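2-hydroxyisobutyryl-CoA synthetase (Aquincola tertiaricarbonis, PDB 6HDY) is an acyl-CoA synthetase of the ANL superfamily, with an AMP-binding domain and a smaller C-terminal domain. Local coordinates at residues L51-L54 and Q55-C58; I154-M158 and G159-G163. All coordinates share one frame; numbering follows the deposited sequence.

Interaction 1 of 2, residues L51-L54 and Q55-C58; sequences LGRL and QQVC
Arg53 and Val57, one helical turn apart, form the tightly packed side of this contact. CG2 of Val57 lies 3.3 Å from O of Arg53 and 3.9 Å from CD of the same arginine, against the aliphatic part of a chain that turns twice, at chi2 (55°) and again at chi3. These turns also swing the guanidinium edge toward the partly exposed Gln56: NE of Arg53 donates to OE1 of Gln56 over 3.2 Å, the N-H pointing almost straight at the oxygen (163°). OE1 lies near the guanidinium plane, whereas NE sits above the amide plane, the planes 80° apart. Both segments belong to helix 43-64, whose i to i+4 backbone bonds include the short one from N of Val57 to O of Arg53, 2.8 Å. NH1 of Arg53 is hydrogen-bonded to O of Leu330, and Trp15 makes a cation-pi contact with the guanidinium. Leu54, also buried, packs on Leu85 and Phe88 of helix 85-91. The looser side carries the partly exposed Leu51, Gly52 and Gln55. Here CG of Leu51 stays 4.4 Å from CD of Gln55, though OE1 of Gln55 touches CA of Gly52 at 3.3 Å and NE2 of Gln55 is hydrogen-bonded to O of Leu82.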
loop_
_atom_site.group_PDB
_atom_site.type_symbol
_atom_site.label_atom_id
_atom_site.label_comp_id
_atom_site.label_asym_id
_atom_site.label_seq_id
_atom_site.Cartn_x
_atom_site.Cartn_y
_atom_site.Cartn_z
ATOM N N LEU A 51 -33.499 9.588 10.978
ATOM C CA LEU A 51 -33.708 10.438 12.153
ATOM C C LEU A 51 -33.591 9.598 13.426
ATOM O O LEU A 51 -32.990 10.056 14.400
ATOM C CB LEU A 51 -35.080 11.147 12.073
ATOM C CG LEU A 51 -35.622 11.831 13.353
ATOM C CD1 LEU A 51 -34.712 12.988 13.804
ATOM C CD2 LEU A 51 -37.073 12.282 13.172
ATOM N N GLY A 52 -34.157 8.383 13.389
ATOM C CA GLY A 52 -34.097 7.414 14.479
ATOM C C GLY A 52 -32.662 7.046 14.797
ATOM O O GLY A 52 -32.247 7.076 15.959
ATOM N N ARG A 53 -31.879 6.762 13.746
ATOM C CA ARG A 53 -30.456 6.428 13.859
ATOM C C ARG A 53 -29.646 7.627 14.371
ATOM O O ARG A 53 -28.739 7.459 15.183
ATOM C CB ARG A 53 -29.899 5.967 12.494
ATOM C CG ARG A 53 -28.385 5.626 12.518
ATOM C CD ARG A 53 -27.973 4.579 13.561
ATOM N NE ARG A 53 -28.790 3.368 13.474
ATOM C CZ ARG A 53 -28.592 2.402 12.586
ATOM N NH1 ARG A 53 -27.568 2.467 11.737
ATOM N NH2 ARG A 53 -29.396 1.354 12.553
ATOM N N LEU A 54 -29.972 8.820 13.856
ATOM C CA LEU A 54 -29.362 10.109 14.176
ATOM C C LEU A 54 -29.441 10.347 15.675
ATOM O O LEU A 54 -28.462 10.780 16.275
ATOM C CB LEU A 54 -30.107 11.215 13.396
ATOM C CG LEU A 54 -29.346 12.110 12.403
ATOM C CD1 LEU A 54 -28.023 11.534 11.930
ATOM C CD2 LEU A 54 -30.228 12.539 11.247
ATOM N N GLN A 55 -30.569 9.975 16.287
ATOM C CA GLN A 55 -30.806 10.079 17.725
ATOM C C GLN A 55 -29.882 9.116 18.488
ATOM O O GLN A 55 -29.249 9.521 19.468
ATOM C CB GLN A 55 -32.284 9.800 18.049
ATOM C CG GLN A 55 -33.221 10.880 17.501
ATOM C CD GLN A 55 -34.664 10.434 17.457
ATOM O OE1 GLN A 55 -34.991 9.326 17.019
ATOM N NE2 GLN A 55 -35.564 11.300 17.888
ATOM N N GLN A 56 -29.773 7.859 17.994
ATOM C CA GLN A 56 -28.906 6.817 18.549
ATOM C C GLN A 56 -27.440 7.287 18.515
ATOM O O GLN A 56 -26.776 7.228 19.536
ATOM C CB GLN A 56 -29.044 5.499 17.754
ATOM C CG GLN A 56 -30.356 4.761 17.884
ATOM C CD GLN A 56 -30.341 3.438 17.138
ATOM O OE1 GLN A 56 -30.825 3.345 15.997
ATOM N NE2 GLN A 56 -29.831 2.372 17.785
ATOM N N VAL A 57 -26.963 7.784 17.346
ATOM C CA VAL A 57 -25.587 8.263 17.112
ATOM C C VAL A 57 -25.227 9.427 18.060
ATOM O O VAL A 57 -24.173 9.397 18.705
ATOM C CB VAL A 57 -25.351 8.594 15.604
ATOM C CG1 VAL A 57 -23.998 9.283 15.372
ATOM C CG2 VAL A 57 -25.453 7.326 14.751
ATOM N N CYS A 58 -26.115 10.427 18.152
ATOM C CA CYS A 58 -25.935 11.595 19.007
ATOM C C CYS A 58 -25.890 11.229 20.484
ATOM O O CYS A 58 -25.144 11.851 21.238
ATOM C CB CYS A 58 -26.996 12.651 18.710
ATOM S SG CYS A 58 -26.684 13.589 17.196
#

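Interaction 2 of 2, residues I154-M158 and G159-G163; sequences IMWGM and GIRPG
The guanidinium of Arg161 lies flat on one face of the Trp156 indole, the planes only 9° apart although the two side chains run at about a right angle to each other. The pair straddles a Schellman motif ending helix 141-157: Gly159 takes positive phi, and N of Ile160 returns to O of Met155 (3.1 Å) while N of Gly159 returns to O of Trp156. CZ of Arg161 stands over the five-membered ring in a cation-pi contact, and its CD makes a CH-pi contact with the six-membered ring. The bend at chi2 (-69°) folds the arginine back over the indole. At the six-membered ring, CZ3 of Trp156 also meets CD of Pro162 at 3.7 Å. NE1 of Trp156 is hydrogen-bonded to O of Ser31, which probably helps fix the rotation of the ring. Away from the stack, CD1 of Ile160 packs 3.9 Å from CB of Met155, and both side chains touch Phe248 of strand 246-249, joining the helix end to the five-stranded parallel sheet. NH1 of Arg161 grips two carbonyls, those of Ile160 and Trp156, holding the guanidinium against rotation. Its bond to O of Trp156 is 2.8 Å long and lies in the carbonyl plane, on a lone pair, whereas N of Gly159 approaches that same oxygen from above the plane.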
loop_
_atom_site.group_PDB
_atom_site.type_symbol
_atom_site.label_atom_id
_atom_site.label_comp_id
_atom_site.label_asym_id
_atom_site.label_seq_id
_atom_site.Cartn_x
_atom_site.Cartn_y
_atom_site.Cartn_z
ATOM N N ILE A 154 -22.015 -0.695 -2.636
ATOM C CA ILE A 154 -21.951 0.387 -3.616
ATOM C C ILE A 154 -21.172 -0.070 -4.876
ATOM O O ILE A 154 -21.524 0.336 -5.971
ATOM C CB ILE A 154 -21.346 1.645 -2.920
ATOM C CG1 ILE A 154 -22.272 2.147 -1.793
ATOM C CG2 ILE A 154 -21.070 2.751 -3.917
ATOM C CD1 ILE A 154 -21.581 2.949 -0.710
ATOM N N MET A 155 -20.124 -0.908 -4.721
ATOM C CA MET A 155 -19.355 -1.425 -5.867
ATOM C C MET A 155 -20.237 -2.396 -6.696
ATOM O O MET A 155 -20.137 -2.435 -7.919
ATOM C CB MET A 155 -18.056 -2.101 -5.390
ATOM C CG MET A 155 -16.930 -1.114 -5.106
ATOM S SD MET A 155 -15.514 -1.881 -4.255
ATOM C CE MET A 155 -15.010 -3.066 -5.473
ATOM N N TRP A 156 -21.121 -3.146 -6.013
ATOM C CA TRP A 156 -22.104 -4.027 -6.638
ATOM C C TRP A 156 -23.049 -3.131 -7.473
ATOM O O TRP A 156 -23.389 -3.486 -8.606
ATOM C CB TRP A 156 -22.876 -4.827 -5.568
ATOM C CG TRP A 156 -23.962 -5.692 -6.137
ATOM C CD1 TRP A 156 -25.168 -5.286 -6.614
ATOM C CD2 TRP A 156 -23.930 -7.114 -6.290
ATOM N NE1 TRP A 156 -25.865 -6.354 -7.114
ATOM C CE2 TRP A 156 -25.140 -7.495 -6.913
ATOM C CE3 TRP A 156 -22.989 -8.108 -5.971
ATOM C CZ2 TRP A 156 -25.453 -8.828 -7.196
ATOM C CZ3 TRP A 156 -23.291 -9.429 -6.266
ATOM C CH2 TRP A 156 -24.508 -9.777 -6.883
ATOM N N GLY A 157 -23.383 -1.956 -6.935
ATOM C CA GLY A 157 -24.205 -0.954 -7.616
ATOM C C GLY A 157 -23.613 -0.441 -8.920
ATOM O O GLY A 157 -24.347 0.047 -9.792
ATOM N N MET A 158 -22.271 -0.542 -9.056
ATOM C CA MET A 158 -21.521 -0.150 -10.247
ATOM C C MET A 158 -21.404 -1.326 -11.234
ATOM O O MET A 158 -20.766 -1.199 -12.290
ATOM C CB MET A 158 -20.136 0.367 -9.870
ATOM C CG MET A 158 -20.152 1.513 -8.878
ATOM S SD MET A 158 -18.463 2.021 -8.453
ATOM C CE MET A 158 -18.795 3.616 -7.596
ATOM N N GLY A 159 -22.045 -2.446 -10.895
ATOM C CA GLY A 159 -22.008 -3.658 -11.705
ATOM C C GLY A 159 -20.781 -4.527 -11.493
ATOM O O GLY A 159 -20.549 -5.450 -12.282
ATOM N N ILE A 160 -19.962 -4.228 -10.443
ATOM C CA ILE A 160 -18.777 -5.012 -10.074
ATOM C C ILE A 160 -19.275 -6.258 -9.328
ATOM O O ILE A 160 -20.199 -6.173 -8.515
ATOM C CB ILE A 160 -17.679 -4.202 -9.285
ATOM C CG1 ILE A 160 -17.437 -2.793 -9.901
ATOM C CG2 ILE A 160 -16.359 -4.992 -9.206
ATOM C CD1 ILE A 160 -16.599 -1.825 -9.018
ATOM N N ARG A 161 -18.718 -7.428 -9.653
ATOM C CA ARG A 161 -19.220 -8.692 -9.115
ATOM C C ARG A 161 -18.203 -9.600 -8.459
ATOM O O ARG A 161 -17.023 -9.514 -8.799
ATOM C CB ARG A 161 -19.907 -9.471 -10.266
ATOM C CG ARG A 161 -21.183 -8.820 -10.817
ATOM C CD ARG A 161 -22.332 -8.859 -9.822
ATOM N NE ARG A 161 -23.557 -8.243 -10.363
ATOM C CZ ARG A 161 -23.911 -6.979 -10.180
ATOM N NH1 ARG A 161 -23.122 -6.147 -9.501
ATOM N NH2 ARG A 161 -25.040 -6.525 -10.698
ATOM N N PRO A 162 -18.645 -10.587 -7.625
ATOM C CA PRO A 162 -17.694 -11.576 -7.095
ATOM C C PRO A 162 -16.912 -12.246 -8.231
ATOM O O PRO A 162 -17.477 -12.530 -9.298
ATOM C CB PRO A 162 -18.601 -12.601 -6.398
ATOM C CG PRO A 162 -19.794 -11.827 -6.005
ATOM C CD PRO A 162 -20.012 -10.853 -7.127
ATOM N N GLY A 163 -15.611 -12.414 -8.019
ATOM C CA GLY A 163 -14.730 -13.033 -8.998
ATOM C C GLY A 163 -14.130 -12.069 -9.986
ATOM O O GLY A 163 -13.194 -12.435 -10.692
#

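Overall arrangement
Interaction 1 comes first along the chain, within helix 43-64; interaction 2 follows at the end of helix 141-157, in the turn leading to strand 165-168. Their centres are 29 Å apart and their nearest atoms about 14 Å, so they do not touch. The centre of interaction 1 lies about 26 Å from the centre of the chain. That of interaction 2 lies deeper, at about 19 Å, against the five-stranded parallel sheet, with the Met158 side chain about 10 Å from a bound adenylate ligand (8LQ). Interaction 1 packs within and around helix 43-64, and interaction 2 makes the link from helix to strand in the AMP-binding region; neither touches the bound ligands.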